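Local coordinates for protein CmeC (Campylobacter jejuni, PDB 4MT4) that forms a trimeric outer-membrane channel of the outer membrane factor family, probably the exit duct for compounds expelled by an efflux pump, at residues N36-F41 with N45-V50; Y163-N168 with Y435-V440; A169-N174 with A427-K432; D259-I264 with K444-G449. All blocks are in the same frame, centred on the assembly; numbering follows the deposited sequence.

How the contacts relate
Contacts 2 and 3 are successive levels of one antiparallel pairing between helices 129-195 and 411-445. Their centres lie about 11 Å apart, and Asn168 of contact 2 probably donates to Asn430 of contact 3. Contact 1 sets a short 3-10 turn and helix 44-56 beside contact 2, about 12 Å away between centres; Phe41 CD1 and Phe164 CZ, 3.6 Å apart, join the two. Contact 4 lies at the C-terminal end of helix 411-445. It meets contact 1 where Trp37 packs on Gly448, and contact 2 where Ile260 meets Ile439. Contacts 3 and 4 do not touch, their centres being about 26 Å apart. The lipid-site residues Cys1 and Ile124-Leu126 belong to none of the four.

Contact 1: residues N36-F41 with N45-V50; sequences NWWKDF and NLNKVV
Trp38 and Phe41 belong to a 3-10 turn packed back on the start of the helix that follows it, 44-56, consistent with the equatorial domain that girdles the helical barrel in outer membrane factors. With CG between its backbone N and carbonyl carbon (chi1 60°), Trp38 turns its indole to Val50, whose branched side chain fills one face, CG1 lying 3.8 Å from the centroid of the five-membered ring, a CH-pi contact; Asn36 CA lies against the opposite face. Leu46 CD2 meets Phe41 CD2 at 3.7 Å, and that ring continues edge-to-face to Phe164 on helix 129-195. The polar contacts lie nearer solvent. Asn47, which carries both a donor and an acceptor, brings OD1 to the indole edge, 3.4 Å from Trp38 CD1, while Lys39 CG borders the same oxygen. One water accepts a hydrogen bond from Trp38 NE1 and donates to Asn47 O at 2.8 Å; a second accepts one from Asn47 ND2, 3.2 Å away, and donates to Lys39 O.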
loop_
_atom_site.group_PDB
_atom_site.type_symbol
_atom_site.label_atom_id
_atom_site.label_comp_id
_atom_site.label_asym_id
_atom_site.label_seq_id
_atom_site.Cartn_x
_atom_site.Cartn_y
_atom_site.Cartn_z
ATOM N N ASN B 36 3.777 -27.559 -13.455
ATOM C CA ASN B 36 2.330 -27.395 -13.550
ATOM C C ASN B 36 1.597 -28.220 -12.495
ATOM O O ASN B 36 0.826 -29.124 -12.818
ATOM C CB ASN B 36 1.840 -27.771 -14.951
ATOM C CG ASN B 36 2.405 -29.092 -15.431
ATOM O OD1 ASN B 36 3.082 -29.799 -14.686
ATOM N ND2 ASN B 36 2.123 -29.433 -16.683
ATOM N N TRP B 37 1.840 -27.888 -11.230
ATOM C CA TRP B 37 1.317 -28.641 -10.093
ATOM C C TRP B 37 -0.210 -28.670 -10.008
ATOM O O TRP B 37 -0.784 -29.576 -9.403
ATOM C CB TRP B 37 1.885 -28.062 -8.794
ATOM C CG TRP B 37 1.852 -26.566 -8.762
ATOM C CD1 TRP B 37 2.852 -25.715 -9.140
ATOM C CD2 TRP B 37 0.759 -25.738 -8.344
ATOM N NE1 TRP B 37 2.451 -24.412 -8.978
ATOM C CE2 TRP B 37 1.170 -24.397 -8.490
ATOM C CE3 TRP B 37 -0.526 -25.999 -7.855
ATOM C CZ2 TRP B 37 0.345 -23.323 -8.168
ATOM C CZ3 TRP B 37 -1.344 -24.929 -7.536
ATOM C CH2 TRP B 37 -0.906 -23.610 -7.693
ATOM N N TRP B 38 -0.864 -27.685 -10.616
ATOM C CA TRP B 38 -2.309 -27.532 -10.471
ATOM C C TRP B 38 -3.104 -28.609 -11.210
ATOM O O TRP B 38 -4.289 -28.807 -10.940
ATOM C CB TRP B 38 -2.745 -26.147 -10.952
ATOM C CG TRP B 38 -2.428 -25.878 -12.390
ATOM C CD1 TRP B 38 -3.203 -26.181 -13.469
ATOM C CD2 TRP B 38 -1.251 -25.245 -12.906
ATOM N NE1 TRP B 38 -2.582 -25.779 -14.626
ATOM C CE2 TRP B 38 -1.381 -25.202 -14.307
ATOM C CE3 TRP B 38 -0.099 -24.713 -12.318
ATOM C CZ2 TRP B 38 -0.404 -24.646 -15.131
ATOM C CZ3 TRP B 38 0.870 -24.162 -13.137
ATOM C CH2 TRP B 38 0.712 -24.133 -14.528
ATOM N N LYS B 39 -2.453 -29.305 -12.136
ATOM C CA LYS B 39 -3.116 -30.353 -12.905
ATOM C C LYS B 39 -3.294 -31.637 -12.094
ATOM O O LYS B 39 -3.978 -32.563 -12.530
ATOM C CB LYS B 39 -2.337 -30.655 -14.187
ATOM C CG LYS B 39 -2.362 -29.531 -15.209
ATOM C CD LYS B 39 -1.773 -29.973 -16.538
ATOM C CE LYS B 39 -1.912 -28.881 -17.588
ATOM N NZ LYS B 39 -1.392 -29.303 -18.917
ATOM N N ASP B 40 -2.684 -31.685 -10.915
ATOM C CA ASP B 40 -2.788 -32.853 -10.046
ATOM C C ASP B 40 -4.103 -32.860 -9.270
ATOM O O ASP B 40 -4.372 -33.782 -8.498
ATOM C CB ASP B 40 -1.602 -32.912 -9.080
ATOM C CG ASP B 40 -0.318 -33.341 -9.761
ATOM O OD1 ASP B 40 -0.390 -34.158 -10.704
ATOM O OD2 ASP B 40 0.764 -32.864 -9.356
ATOM N N PHE B 41 -4.917 -31.831 -9.478
ATOM C CA PHE B 41 -6.249 -31.781 -8.889
ATOM C C PHE B 41 -7.241 -32.541 -9.762
ATOM O O PHE B 41 -8.392 -32.745 -9.374
ATOM C CB PHE B 41 -6.711 -30.335 -8.704
ATOM C CG PHE B 41 -6.048 -29.629 -7.556
ATOM C CD1 PHE B 41 -6.394 -29.929 -6.249
ATOM C CD2 PHE B 41 -5.088 -28.657 -7.784
ATOM C CE1 PHE B 41 -5.788 -29.278 -5.190
ATOM C CE2 PHE B 41 -4.479 -28.002 -6.730
ATOM C CZ PHE B 41 -4.830 -28.314 -5.431
ATOM N N ASN B 45 -11.683 -28.124 -15.613
ATOM C CA ASN B 45 -12.205 -26.769 -15.485
ATOM C C ASN B 45 -11.174 -25.848 -14.842
ATOM O O ASN B 45 -11.022 -24.692 -15.238
ATOM C CB ASN B 45 -13.496 -26.760 -14.663
ATOM C CG ASN B 45 -14.491 -27.807 -15.129
ATOM O OD1 ASN B 45 -15.228 -27.596 -16.092
ATOM N ND2 ASN B 45 -14.520 -28.943 -14.440
ATOM N N LEU B 46 -10.468 -26.374 -13.847
ATOM C CA LEU B 46 -9.415 -25.628 -13.171
ATOM C C LEU B 46 -8.257 -25.346 -14.123
ATOM O O LEU B 46 -7.683 -24.260 -14.108
ATOM C CB LEU B 46 -8.917 -26.391 -11.941
ATOM C CG LEU B 46 -7.745 -25.778 -11.169
ATOM C CD1 LEU B 46 -8.087 -24.376 -10.685
ATOM C CD2 LEU B 46 -7.337 -26.668 -10.004
ATOM N N ASN B 47 -7.923 -26.329 -14.953
ATOM C CA ASN B 47 -6.839 -26.183 -15.918
ATOM C C ASN B 47 -7.125 -25.085 -16.935
ATOM O O ASN B 47 -6.226 -24.342 -17.331
ATOM C CB ASN B 47 -6.582 -27.508 -16.638
ATOM C CG ASN B 47 -6.103 -28.597 -15.697
ATOM O OD1 ASN B 47 -5.592 -28.316 -14.614
ATOM N ND2 ASN B 47 -6.259 -29.850 -16.111
ATOM N N LYS B 48 -8.384 -24.986 -17.350
ATOM C CA LYS B 48 -8.792 -23.980 -18.323
ATOM C C LYS B 48 -8.723 -22.572 -17.745
ATOM O O LYS B 48 -8.323 -21.634 -18.433
ATOM C CB LYS B 48 -10.209 -24.258 -18.825
ATOM C CG LYS B 48 -10.342 -25.515 -19.664
ATOM C CD LYS B 48 -11.759 -25.674 -20.183
ATOM C CE LYS B 48 -11.954 -27.021 -20.854
ATOM N NZ LYS B 48 -10.997 -27.227 -21.975
ATOM N N VAL B 49 -9.111 -22.424 -16.483
ATOM C CA VAL B 49 -9.156 -21.104 -15.862
ATOM C C VAL B 49 -7.752 -20.630 -15.486
ATOM O O VAL B 49 -7.512 -19.434 -15.343
ATOM C CB VAL B 49 -10.073 -21.091 -14.614
ATOM C CG1 VAL B 49 -9.352 -21.648 -13.399
ATOM C CG2 VAL B 49 -10.571 -19.683 -14.336
ATOM N N VAL B 50 -6.821 -21.568 -15.345
ATOM C CA VAL B 50 -5.431 -21.219 -15.075
ATOM C C VAL B 50 -4.769 -20.712 -16.353
ATOM O O VAL B 50 -4.012 -19.738 -16.334
ATOM C CB VAL B 50 -4.635 -22.419 -14.511
ATOM C CG1 VAL B 50 -3.141 -22.140 -14.534
ATOM C CG2 VAL B 50 -5.098 -22.742 -13.099
HETATM O O HOH W 1 -3.737 -25.442 -16.784
HETATM O O HOH W 2 -5.210 -32.485 -14.699
#

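Contact 2: residues Y163-N168 with Y435-V440; sequences YFNLVN and YANSIV
With CG set beside the backbone N, Phe164 (chi1 -82°) and Asn437 (chi1 -70°) send their side chains past each other in opposite directions between two antiparallel helices. These are stretches of helices 129-195 and 411-445, long helices of the kind that build the alpha-helical barrel in outer membrane factors; the axes of the two short segments approach to 10.1 Å and run almost exactly antiparallel. Alanine suits the position facing the phenylalanine because its single methyl lets the ring lie close: Ala436 CB sits over one face, 3.7 Å from the Phe164 centroid. Leu46 of helix 44-56 and Tyr433 also pack on Phe164. The asparagine amide serves two neighbours, donating to Asn165 with one end while the other lies by the edge of the ring. Asn437 ND2 gives Asn165 OD1 a weak hydrogen bond of 3.1 Å, bent to 123° at the hydrogen, and the two amide planes stand almost perpendicular. The backbone of Asn437 is held as well, its O accepting from Gln161 NE2. The other amide atom fares differently: Asn437 OD1 is buried by the contact without a polar partner in the model, and lies 3.4 Å from Phe164 CB.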
loop_
_atom_site.group_PDB
_atom_site.type_symbol
_atom_site.label_atom_id
_atom_site.label_comp_id
_atom_site.label_asym_id
_atom_site.label_seq_id
_atom_site.Cartn_x
_atom_site.Cartn_y
_atom_site.Cartn_z
ATOM N N TYR B 163 -10.807 -20.177 -7.443
ATOM C CA TYR B 163 -11.642 -21.202 -8.060
ATOM C C TYR B 163 -12.270 -22.101 -7.002
ATOM O O TYR B 163 -13.471 -22.363 -7.031
ATOM C CB TYR B 163 -10.822 -22.043 -9.042
ATOM C CG TYR B 163 -11.522 -23.296 -9.530
ATOM C CD1 TYR B 163 -12.433 -23.243 -10.577
ATOM C CD2 TYR B 163 -11.265 -24.532 -8.948
ATOM C CE1 TYR B 163 -13.073 -24.384 -11.029
ATOM C CE2 TYR B 163 -11.900 -25.679 -9.391
ATOM C CZ TYR B 163 -12.803 -25.599 -10.431
ATOM O OH TYR B 163 -13.436 -26.735 -10.880
ATOM N N PHE B 164 -11.444 -22.563 -6.069
ATOM C CA PHE B 164 -11.890 -23.463 -5.013
ATOM C C PHE B 164 -12.839 -22.773 -4.037
ATOM O O PHE B 164 -13.764 -23.397 -3.516
ATOM C CB PHE B 164 -10.687 -24.035 -4.263
ATOM C CG PHE B 164 -10.052 -25.212 -4.949
ATOM C CD1 PHE B 164 -10.836 -26.163 -5.581
ATOM C CD2 PHE B 164 -8.675 -25.363 -4.972
ATOM C CE1 PHE B 164 -10.262 -27.247 -6.216
ATOM C CE2 PHE B 164 -8.092 -26.446 -5.608
ATOM C CZ PHE B 164 -8.887 -27.390 -6.231
ATOM N N ASN B 165 -12.606 -21.487 -3.790
ATOM C CA ASN B 165 -13.517 -20.696 -2.971
ATOM C C ASN B 165 -14.853 -20.505 -3.678
ATOM O O ASN B 165 -15.899 -20.395 -3.035
ATOM C CB ASN B 165 -12.905 -19.336 -2.633
ATOM C CG ASN B 165 -11.821 -19.427 -1.577
ATOM O OD1 ASN B 165 -11.783 -20.372 -0.790
ATOM N ND2 ASN B 165 -10.936 -18.437 -1.553
ATOM N N LEU B 166 -14.809 -20.470 -5.006
ATOM C CA LEU B 166 -16.019 -20.351 -5.809
ATOM C C LEU B 166 -16.824 -21.647 -5.776
ATOM O O LEU B 166 -18.044 -21.623 -5.611
ATOM C CB LEU B 166 -15.674 -19.986 -7.252
ATOM C CG LEU B 166 -16.860 -19.958 -8.218
ATOM C CD1 LEU B 166 -17.886 -18.920 -7.781
ATOM C CD2 LEU B 166 -16.399 -19.699 -9.643
ATOM N N VAL B 167 -16.133 -22.772 -5.937
ATOM C CA VAL B 167 -16.772 -24.084 -5.875
ATOM C C VAL B 167 -17.360 -24.313 -4.488
ATOM O O VAL B 167 -18.437 -24.890 -4.342
ATOM C CB VAL B 167 -15.784 -25.221 -6.210
ATOM C CG1 VAL B 167 -16.489 -26.562 -6.179
ATOM C CG2 VAL B 167 -15.148 -24.989 -7.570
ATOM N N ASN B 168 -16.638 -23.850 -3.474
ATOM C CA ASN B 168 -17.107 -23.899 -2.097
ATOM C C ASN B 168 -18.392 -23.093 -1.950
ATOM O O ASN B 168 -19.316 -23.493 -1.243
ATOM C CB ASN B 168 -16.029 -23.363 -1.154
ATOM C CG ASN B 168 -16.290 -23.703 0.301
ATOM O OD1 ASN B 168 -15.463 -23.417 1.167
ATOM N ND2 ASN B 168 -17.428 -24.327 0.579
ATOM N N TYR B 435 -8.890 -27.276 2.666
ATOM C CA TYR B 435 -7.832 -28.269 2.541
ATOM C C TYR B 435 -7.212 -28.216 1.153
ATOM O O TYR B 435 -6.007 -28.400 0.996
ATOM C CB TYR B 435 -8.357 -29.678 2.824
ATOM C CG TYR B 435 -7.272 -30.731 2.747
ATOM C CD1 TYR B 435 -6.332 -30.859 3.763
ATOM C CD2 TYR B 435 -7.181 -31.591 1.659
ATOM C CE1 TYR B 435 -5.333 -31.813 3.696
ATOM C CE2 TYR B 435 -6.186 -32.546 1.586
ATOM C CZ TYR B 435 -5.265 -32.655 2.607
ATOM O OH TYR B 435 -4.272 -33.609 2.536
ATOM N N ALA B 436 -8.050 -27.969 0.149
ATOM C CA ALA B 436 -7.581 -27.816 -1.224
ATOM C C ALA B 436 -6.646 -26.616 -1.325
ATOM O O ALA B 436 -5.592 -26.689 -1.954
ATOM C CB ALA B 436 -8.756 -27.662 -2.177
ATOM N N ASN B 437 -7.038 -25.516 -0.690
ATOM C CA ASN B 437 -6.222 -24.309 -0.667
ATOM C C ASN B 437 -5.003 -24.457 0.237
ATOM O O ASN B 437 -4.019 -23.732 0.088
ATOM C CB ASN B 437 -7.054 -23.106 -0.220
ATOM C CG ASN B 437 -8.074 -22.683 -1.260
ATOM O OD1 ASN B 437 -8.021 -23.117 -2.410
ATOM N ND2 ASN B 437 -9.003 -21.821 -0.861
ATOM N N SER B 438 -5.075 -25.392 1.179
ATOM C CA SER B 438 -3.948 -25.663 2.063
ATOM C C SER B 438 -2.837 -26.348 1.278
ATOM O O SER B 438 -1.655 -26.167 1.568
ATOM C CB SER B 438 -4.373 -26.528 3.252
ATOM O OG SER B 438 -4.591 -27.872 2.858
ATOM N N ILE B 439 -3.229 -27.137 0.282
ATOM C CA ILE B 439 -2.273 -27.782 -0.609
ATOM C C ILE B 439 -1.513 -26.729 -1.404
ATOM O O ILE B 439 -0.293 -26.794 -1.541
ATOM C CB ILE B 439 -2.966 -28.754 -1.586
ATOM C CG1 ILE B 439 -3.758 -29.815 -0.821
ATOM C CG2 ILE B 439 -1.945 -29.413 -2.496
ATOM C CD1 ILE B 439 -2.903 -30.690 0.067
ATOM N N VAL B 440 -2.253 -25.753 -1.918
ATOM C CA VAL B 440 -1.682 -24.672 -2.711
ATOM C C VAL B 440 -0.700 -23.833 -1.895
ATOM O O VAL B 440 0.369 -23.465 -2.385
ATOM C CB VAL B 440 -2.788 -23.755 -3.275
ATOM C CG1 VAL B 440 -2.187 -22.635 -4.108
ATOM C CG2 VAL B 440 -3.771 -24.568 -4.102
#

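Contact 3: residues A169-N174 with A427-K432; sequences AYENEN and AFNNIK
An antiparallel pair of channel-wall helices, 129-195 and 411-445, is joined at this level by asparagine amides, with the axes of the two short helical segments 9.5 Å apart at closest. Asn172 bonds to two residues of the other helix. Its OD1 accepts from Asn429 ND2 at 3.0 Å, with the donor tilted somewhat out of the carbonyl plane. Its ND2 gives Asn430 OD1 a nearly straight bond of 2.8 Å, 173° at the hydrogen, which arrives in the carbonyl plane on a lone pair. Asparagine fits here because one short amide can donate and accept at once. In all three, CG lies anti to the carbonyl carbon, which carries the amides of Asn172 and Asn430 across to each other. Asn430 OD1 takes a further N-H, from Asn168 ND2 one turn back along the first helix. Glu171 rests CB against Asn429 ND2, and its bent chain leads OE1 to a water, 2.7 Å away, that Lys432 NZ approaches only weakly. With Asn429 and Asn430 as modelled, the two hydrogen bonds favour this orientation of the Asn172 amide; the opposite charges of Glu171 and Lys432 probably add a milder, solvent-mediated attraction.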
loop_
_atom_site.group_PDB
_atom_site.type_symbol
_atom_site.label_atom_id
_atom_site.label_comp_id
_atom_site.label_asym_id
_atom_site.label_seq_id
_atom_site.Cartn_x
_atom_site.Cartn_y
_atom_site.Cartn_z
ATOM N N ALA B 169 -18.440 -21.955 -2.633
ATOM C CA ALA B 169 -19.600 -21.078 -2.588
ATOM C C ALA B 169 -20.785 -21.693 -3.325
ATOM O O ALA B 169 -21.932 -21.535 -2.909
ATOM C CB ALA B 169 -19.256 -19.722 -3.174
ATOM N N TYR B 170 -20.502 -22.398 -4.416
ATOM C CA TYR B 170 -21.541 -23.096 -5.165
ATOM C C TYR B 170 -22.155 -24.219 -4.333
ATOM O O TYR B 170 -23.375 -24.392 -4.310
ATOM C CB TYR B 170 -20.983 -23.665 -6.471
ATOM C CG TYR B 170 -21.047 -22.720 -7.651
ATOM C CD1 TYR B 170 -22.268 -22.316 -8.178
ATOM C CD2 TYR B 170 -19.886 -22.249 -8.252
ATOM C CE1 TYR B 170 -22.331 -21.456 -9.261
ATOM C CE2 TYR B 170 -19.939 -21.392 -9.337
ATOM C CZ TYR B 170 -21.163 -20.998 -9.836
ATOM O OH TYR B 170 -21.212 -20.143 -10.915
ATOM N N GLU B 171 -21.298 -24.973 -3.650
ATOM C CA GLU B 171 -21.729 -26.104 -2.836
ATOM C C GLU B 171 -22.618 -25.668 -1.676
ATOM O O GLU B 171 -23.645 -26.290 -1.406
ATOM C CB GLU B 171 -20.515 -26.867 -2.304
ATOM C CG GLU B 171 -19.806 -27.708 -3.353
ATOM C CD GLU B 171 -20.611 -28.928 -3.758
ATOM O OE1 GLU B 171 -20.690 -29.880 -2.953
ATOM O OE2 GLU B 171 -21.168 -28.931 -4.876
ATOM N N ASN B 172 -22.219 -24.601 -0.992
ATOM C CA ASN B 172 -23.007 -24.075 0.115
ATOM C C ASN B 172 -24.325 -23.476 -0.366
ATOM O O ASN B 172 -25.343 -23.567 0.321
ATOM C CB ASN B 172 -22.210 -23.028 0.896
ATOM C CG ASN B 172 -21.103 -23.641 1.729
ATOM O OD1 ASN B 172 -21.112 -24.839 2.009
ATOM N ND2 ASN B 172 -20.145 -22.817 2.137
ATOM N N GLU B 173 -24.301 -22.870 -1.549
ATOM C CA GLU B 173 -25.505 -22.290 -2.133
ATOM C C GLU B 173 -26.505 -23.372 -2.528
ATOM O O GLU B 173 -27.710 -23.225 -2.319
ATOM C CB GLU B 173 -25.155 -21.436 -3.351
ATOM C CG GLU B 173 -26.367 -20.891 -4.089
ATOM C CD GLU B 173 -25.998 -20.202 -5.383
ATOM O OE1 GLU B 173 -24.791 -19.978 -5.608
ATOM O OE2 GLU B 173 -26.910 -19.892 -6.177
ATOM N N ASN B 174 -25.996 -24.460 -3.099
ATOM C CA ASN B 174 -26.840 -25.570 -3.522
ATOM C C ASN B 174 -27.424 -26.314 -2.326
ATOM O O ASN B 174 -28.558 -26.787 -2.368
ATOM C CB ASN B 174 -26.050 -26.536 -4.405
ATOM C CG ASN B 174 -26.862 -27.049 -5.578
ATOM O OD1 ASN B 174 -27.650 -27.986 -5.442
ATOM N ND2 ASN B 174 -26.671 -26.438 -6.741
ATOM N N ALA B 427 -20.178 -26.716 6.994
ATOM C CA ALA B 427 -18.873 -26.743 7.646
ATOM C C ALA B 427 -17.931 -27.717 6.949
ATOM O O ALA B 427 -16.742 -27.446 6.806
ATOM C CB ALA B 427 -19.016 -27.107 9.116
ATOM N N PHE B 428 -18.473 -28.846 6.504
ATOM C CA PHE B 428 -17.671 -29.847 5.809
ATOM C C PHE B 428 -17.239 -29.350 4.435
ATOM O O PHE B 428 -16.133 -29.645 3.983
ATOM C CB PHE B 428 -18.443 -31.161 5.672
ATOM C CG PHE B 428 -17.674 -32.242 4.964
ATOM C CD1 PHE B 428 -16.363 -32.520 5.311
ATOM C CD2 PHE B 428 -18.267 -32.986 3.960
ATOM C CE1 PHE B 428 -15.655 -33.512 4.664
ATOM C CE2 PHE B 428 -17.567 -33.983 3.309
ATOM C CZ PHE B 428 -16.257 -34.247 3.662
ATOM N N ASN B 429 -18.115 -28.600 3.773
ATOM C CA ASN B 429 -17.776 -27.980 2.499
ATOM C C ASN B 429 -16.630 -26.988 2.658
ATOM O O ASN B 429 -15.699 -26.963 1.854
ATOM C CB ASN B 429 -18.991 -27.271 1.896
ATOM C CG ASN B 429 -20.033 -28.238 1.374
ATOM O OD1 ASN B 429 -19.717 -29.362 0.988
ATOM N ND2 ASN B 429 -21.286 -27.799 1.351
ATOM N N ASN B 430 -16.705 -26.175 3.707
ATOM C CA ASN B 430 -15.690 -25.166 3.979
ATOM C C ASN B 430 -14.330 -25.775 4.307
ATOM O O ASN B 430 -13.298 -25.255 3.895
ATOM C CB ASN B 430 -16.146 -24.258 5.121
ATOM C CG ASN B 430 -17.382 -23.454 4.768
ATOM O OD1 ASN B 430 -17.935 -23.595 3.676
ATOM N ND2 ASN B 430 -17.825 -22.610 5.692
ATOM N N ILE B 431 -14.339 -26.874 5.055
ATOM C CA ILE B 431 -13.112 -27.591 5.386
ATOM C C ILE B 431 -12.522 -28.245 4.141
ATOM O O ILE B 431 -11.307 -28.247 3.940
ATOM C CB ILE B 431 -13.360 -28.672 6.462
ATOM C CG1 ILE B 431 -13.766 -28.023 7.785
ATOM C CG2 ILE B 431 -12.122 -29.539 6.661
ATOM C CD1 ILE B 431 -12.707 -27.126 8.379
ATOM N N LYS B 432 -13.402 -28.786 3.305
ATOM C CA LYS B 432 -13.004 -29.515 2.106
ATOM C C LYS B 432 -12.135 -28.673 1.173
ATOM O O LYS B 432 -11.122 -29.149 0.654
ATOM C CB LYS B 432 -14.247 -29.999 1.360
ATOM C CG LYS B 432 -13.967 -30.972 0.229
ATOM C CD LYS B 432 -15.268 -31.479 -0.369
ATOM C CE LYS B 432 -16.192 -32.029 0.710
ATOM N NZ LYS B 432 -17.530 -32.413 0.178
HETATM O O HOH W 3 -18.113 -30.476 -2.598
#

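Contact 4: residues D259-I264 with K444-G449; sequences DIPTGI and KAFGGG
Phe446 reaches from the end of helix 411-445 to Pro261, whose pyrrolidine ring lies over one face of the benzene ring. Pro261 CB stands 3.8 Å from the ring centroid and 16° off its normal, a CH-pi contact, with CG following along the same face at 3.9 Å from Phe446 CD2. A proline suits this place: its compact, puckered ring has few ways to move and offers the C-H groups of CB and CG to the aromatic face. The phenyl edge has a different neighbour. Gly263 O lies near the ring plane, 3.2 Å from Phe446 CZ, where the slightly positive rim would favour a carbonyl oxygen. Ile264 joins from the same rim through its backbone, its CA being 3.8 Å from Phe446 CE2, while its side chain packs on Phe366 and Ile369 of helix 339-405 and on Leu244 of a neighbouring subunit. The contact thus ties the linker between helices 240-245 and 273-293 to the terminus of a long channel helix of the outer membrane factor fold. Phe446 is the first residue there to leave helical angles, and CG beside its backbone N (chi1 -81°) directs the ring to the linker. Glycines follow at once: Gly447 and Gly449 adopt positive phi angles at which a CB would press on the preceding carbonyl O, and Gly447 N still bonds to Lys444 O at 3.2 Å.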
loop_
_atom_site.group_PDB
_atom_site.type_symbol
_atom_site.label_atom_id
_atom_site.label_comp_id
_atom_site.label_asym_id
_atom_site.label_seq_id
_atom_site.Cartn_x
_atom_site.Cartn_y
_atom_site.Cartn_z
ATOM N N ASP B 259 1.583 -35.269 -3.964
ATOM C CA ASP B 259 3.029 -35.353 -3.779
ATOM C C ASP B 259 3.626 -33.984 -3.461
ATOM O O ASP B 259 4.213 -33.333 -4.323
ATOM C CB ASP B 259 3.698 -35.943 -5.023
ATOM C CG ASP B 259 3.127 -35.388 -6.316
ATOM O OD1 ASP B 259 2.340 -34.420 -6.257
ATOM O OD2 ASP B 259 3.472 -35.919 -7.393
ATOM N N ILE B 260 3.471 -33.556 -2.212
ATOM C CA ILE B 260 3.996 -32.272 -1.767
ATOM C C ILE B 260 4.922 -32.465 -0.568
ATOM O O ILE B 260 4.778 -33.435 0.176
ATOM C CB ILE B 260 2.861 -31.293 -1.394
ATOM C CG1 ILE B 260 2.019 -31.858 -0.250
ATOM C CG2 ILE B 260 1.994 -30.993 -2.608
ATOM C CD1 ILE B 260 0.918 -30.928 0.209
ATOM N N PRO B 261 5.886 -31.547 -0.385
ATOM C CA PRO B 261 6.817 -31.624 0.747
ATOM C C PRO B 261 6.116 -31.640 2.103
ATOM O O PRO B 261 5.054 -31.038 2.261
ATOM C CB PRO B 261 7.659 -30.353 0.591
ATOM C CG PRO B 261 7.612 -30.053 -0.860
ATOM C CD PRO B 261 6.236 -30.452 -1.307
ATOM N N THR B 262 6.714 -32.335 3.065
ATOM C CA THR B 262 6.197 -32.379 4.426
ATOM C C THR B 262 7.210 -31.766 5.383
ATOM O O THR B 262 6.957 -31.634 6.580
ATOM C CB THR B 262 5.880 -33.818 4.869
ATOM O OG1 THR B 262 7.087 -34.590 4.899
ATOM C CG2 THR B 262 4.889 -34.468 3.913
ATOM N N GLY B 263 8.364 -31.401 4.837
ATOM C CA GLY B 263 9.416 -30.750 5.594
ATOM C C GLY B 263 10.111 -29.721 4.722
ATOM O O GLY B 263 9.946 -29.729 3.503
ATOM N N ILE B 264 10.885 -28.834 5.337
ATOM C CA ILE B 264 11.551 -27.782 4.580
ATOM C C ILE B 264 12.671 -28.367 3.718
ATOM O O ILE B 264 13.340 -29.325 4.106
ATOM C CB ILE B 264 12.109 -26.679 5.511
ATOM C CG1 ILE B 264 12.579 -25.471 4.694
ATOM C CG2 ILE B 264 13.218 -27.219 6.407
ATOM C CD1 ILE B 264 12.809 -24.230 5.518
ATOM N N LYS B 444 2.940 -23.115 -2.869
ATOM C CA LYS B 444 3.342 -21.720 -3.017
ATOM C C LYS B 444 4.551 -21.385 -2.149
ATOM O O LYS B 444 5.463 -20.682 -2.581
ATOM C CB LYS B 444 2.182 -20.788 -2.660
ATOM C CG LYS B 444 2.485 -19.308 -2.857
ATOM C CD LYS B 444 1.570 -18.428 -2.015
ATOM C CE LYS B 444 0.103 -18.721 -2.283
ATOM N NZ LYS B 444 -0.793 -17.863 -1.459
ATOM N N ALA B 445 4.550 -21.896 -0.922
ATOM C CA ALA B 445 5.608 -21.597 0.040
ATOM C C ALA B 445 6.942 -22.219 -0.359
ATOM O O ALA B 445 8.001 -21.750 0.052
ATOM C CB ALA B 445 5.205 -22.070 1.427
ATOM N N PHE B 446 6.886 -23.275 -1.163
ATOM C CA PHE B 446 8.095 -23.970 -1.595
ATOM C C PHE B 446 8.532 -23.548 -2.995
ATOM O O PHE B 446 9.426 -24.155 -3.586
ATOM C CB PHE B 446 7.887 -25.487 -1.544
ATOM C CG PHE B 446 8.055 -26.075 -0.172
ATOM C CD1 PHE B 446 7.017 -26.043 0.741
ATOM C CD2 PHE B 446 9.254 -26.656 0.205
ATOM C CE1 PHE B 446 7.168 -26.579 2.003
ATOM C CE2 PHE B 446 9.413 -27.195 1.466
ATOM C CZ PHE B 446 8.367 -27.157 2.366
ATOM N N GLY B 447 7.903 -22.502 -3.522
ATOM C CA GLY B 447 8.326 -21.919 -4.783
ATOM C C GLY B 447 7.556 -22.366 -6.012
ATOM O O GLY B 447 7.762 -21.834 -7.102
ATOM N N GLY B 448 6.680 -23.349 -5.843
ATOM C CA GLY B 448 5.837 -23.817 -6.930
ATOM C C GLY B 448 6.579 -24.490 -8.069
ATOM O O GLY B 448 6.059 -24.597 -9.179
ATOM N N GLY B 449 7.799 -24.946 -7.799
ATOM C CA GLY B 449 8.582 -25.660 -8.792
ATOM C C GLY B 449 9.715 -24.844 -9.384
ATOM O O GLY B 449 10.415 -25.306 -10.284
#